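Local atomic coordinates of polymerase cofactor VP35 (PDB entry 3KS4), a protein that binds double-stranded RNA through its C-terminal domain, probably helping Reston ebolavirus to suppress the innate immune response of the host. Residues T81-L86 with C119-I124. Residues are numbered along the deposited sequence; the frame is centred on the assembly and turned at random.
Sequences TAFHQL and CALIQI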
loop_
_atom_site.group_PDB
_atom_site.type_symbol
_atom_site.label_atom_id
_atom_site.label_comp_id
_atom_site.label_asym_id
_atom_site.label_seq_id
_atom_site.Cartn_x
_atom_site.Cartn_y
_atom_site.Cartn_z
ATOM N N THR A 81 1.056 -4.259 9.598
ATOM C CA THR A 81 0.456 -5.266 8.736
ATOM C C THR A 81 0.723 -4.955 7.272
ATOM O O THR A 81 1.201 -3.869 6.928
ATOM C CB THR A 81 -1.073 -5.367 8.955
ATOM O OG1 THR A 81 -1.737 -4.213 8.406
ATOM C CG2 THR A 81 -1.377 -5.491 10.442
ATOM N N ALA A 82 0.401 -5.904 6.406
ATOM C CA ALA A 82 0.483 -5.653 4.977
ATOM C C ALA A 82 -0.370 -4.430 4.603
ATOM O O ALA A 82 0.041 -3.602 3.795
ATOM C CB ALA A 82 0.071 -6.890 4.193
ATOM N N PHE A 83 -1.538 -4.292 5.222
ATOM C CA PHE A 83 -2.360 -3.094 5.009
ATOM C C PHE A 83 -1.700 -1.778 5.436
ATOM O O PHE A 83 -1.856 -0.761 4.764
ATOM C CB PHE A 83 -3.741 -3.255 5.647
ATOM C CG PHE A 83 -4.566 -4.300 4.986
ATOM C CD1 PHE A 83 -5.285 -4.002 3.839
ATOM C CD2 PHE A 83 -4.569 -5.602 5.468
ATOM C CE1 PHE A 83 -6.021 -4.975 3.190
ATOM C CE2 PHE A 83 -5.295 -6.588 4.830
ATOM C CZ PHE A 83 -6.028 -6.273 3.686
ATOM N N HIS A 84 -0.959 -1.790 6.537
ATOM C CA HIS A 84 -0.212 -0.595 6.942
ATOM C C HIS A 84 0.804 -0.238 5.852
ATOM O O HIS A 84 0.968 0.919 5.471
ATOM C CB HIS A 84 0.488 -0.805 8.307
ATOM C CG HIS A 84 -0.460 -1.007 9.451
ATOM N ND1 HIS A 84 -0.976 0.041 10.188
ATOM C CD2 HIS A 84 -1.004 -2.134 9.969
ATOM C CE1 HIS A 84 -1.792 -0.433 11.114
ATOM N NE2 HIS A 84 -1.826 -1.750 11.004
ATOM N N GLN A 85 1.470 -1.256 5.329
ATOM C CA GLN A 85 2.449 -1.061 4.273
ATOM C C GLN A 85 1.768 -0.557 3.000
ATOM O O GLN A 85 2.296 0.311 2.289
ATOM C CB GLN A 85 3.185 -2.382 4.009
ATOM C CG GLN A 85 4.285 -2.269 2.995
ATOM C CD GLN A 85 5.444 -1.420 3.477
ATOM O OE1 GLN A 85 6.031 -1.686 4.524
ATOM N NE2 GLN A 85 5.781 -0.394 2.709
ATOM N N LEU A 86 0.583 -1.090 2.722
ATOM C CA LEU A 86 -0.193 -0.642 1.571
ATOM C C LEU A 86 -0.588 0.838 1.715
ATOM O O LEU A 86 -0.579 1.596 0.742
ATOM C CB LEU A 86 -1.434 -1.527 1.384
ATOM C CG LEU A 86 -2.343 -1.143 0.204
ATOM C CD1 LEU A 86 -1.544 -1.123 -1.124
ATOM C CD2 LEU A 86 -3.562 -2.087 0.104
ATOM N N CYS A 119 -10.765 -3.512 3.009
ATOM C CA CYS A 119 -11.408 -3.626 1.710
ATOM C C CYS A 119 -11.343 -2.297 0.926
ATOM O O CYS A 119 -11.147 -2.283 -0.292
ATOM C CB CYS A 119 -12.853 -4.124 1.880
ATOM S SG CYS A 119 -13.746 -4.275 0.316
ATOM N N ALA A 120 -11.469 -1.179 1.632
ATOM C CA ALA A 120 -11.418 0.124 0.974
ATOM C C ALA A 120 -10.054 0.400 0.364
ATOM O O ALA A 120 -9.961 1.039 -0.686
ATOM C CB ALA A 120 -11.810 1.260 1.949
ATOM N N LEU A 121 -8.995 -0.069 1.023
ATOM C CA LEU A 121 -7.638 0.133 0.510
ATOM C C LEU A 121 -7.482 -0.671 -0.764
ATOM O O LEU A 121 -6.903 -0.196 -1.750
ATOM C CB LEU A 121 -6.584 -0.267 1.542
ATOM C CG LEU A 121 -6.631 0.531 2.854
ATOM C CD1 LEU A 121 -5.794 -0.131 3.951
ATOM C CD2 LEU A 121 -6.227 2.002 2.653
ATOM N N ILE A 122 -8.028 -1.885 -0.748
ATOM C CA ILE A 122 -8.002 -2.726 -1.926
ATOM C C ILE A 122 -8.786 -2.007 -3.021
ATOM O O ILE A 122 -8.338 -1.939 -4.165
ATOM C CB ILE A 122 -8.633 -4.108 -1.665
ATOM C CG1 ILE A 122 -7.840 -4.883 -0.616
ATOM C CG2 ILE A 122 -8.701 -4.941 -2.951
ATOM C CD1 ILE A 122 -6.505 -5.265 -1.076
ATOM N N GLN A 123 -9.942 -1.446 -2.667
ATOM C CA GLN A 123 -10.757 -0.758 -3.662
ATOM C C GLN A 123 -10.030 0.424 -4.302
ATOM O O GLN A 123 -10.234 0.728 -5.487
ATOM C CB GLN A 123 -12.075 -0.261 -3.059
ATOM C CG GLN A 123 -12.950 -1.330 -2.485
ATOM C CD GLN A 123 -13.745 -2.068 -3.533
ATOM O OE1 GLN A 123 -13.289 -2.268 -4.664
ATOM N NE2 GLN A 123 -14.954 -2.488 -3.159
ATOM N N ILE A 124 -9.216 1.114 -3.512
ATOM C CA ILE A 124 -8.427 2.209 -4.054
ATOM C C ILE A 124 -7.517 1.689 -5.164
ATOM O O ILE A 124 -7.422 2.299 -6.221
ATOM C CB ILE A 124 -7.599 2.908 -2.961
ATOM C CG1 ILE A 124 -8.510 3.799 -2.111
ATOM C CG2 ILE A 124 -6.470 3.745 -3.567
ATOM C CD1 ILE A 124 -7.912 4.186 -0.769
#
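Helix-to-helix packing in the alpha-helical part of the VP35 RNA-binding domain brings Phe-83 and Leu-86, near the start of helix 82-97, against Leu-121 and Ile-122 of helix 117-127. The two short segments run at 41° to one another with axes 10.6 Å apart at closest approach; no hydrogen bond joins them, and the contact is made mainly by apolar side chains. Leu-121 points at the partner helix and touches Phe-83 and Leu-86 with different atoms. Its methyl CD1 reaches the rim of the Phe-83 ring, near the ring plane, and lies 3.9 Å from Phe-83 CD1. Its CB instead receives the methyl CD2 of Leu-86 at 3.8 Å, the two leucines running past one another in opposite directions. With its CG anti to the backbone N (chi1 179°), Leu-86 carries CD2 on toward Leu-121.

The pair belongs to the helical part of the domain, and the 32 residues between the segments are themselves mostly helical. Phe-83 leaves its helix at a slant, yet its ring swings toward Ile-122, whose CG1 meets the ring edge 4.2 Å from Phe-83 CE1. A looser touch, 4.5 Å, links Leu-86 CD2 to Ile-122 CD1. Two neighbours tie this packing to the beta part of the domain: Leu-86 also packs on Val-169 of strand 168-173, and Phe-83 on Ile-184, just after strand 179-183. Phe-83 further touches Leu-76 in the loop before helix 82-97. On the other helix, Ala-120 and Ile-124 lean on Phe-107 of helix 100-112.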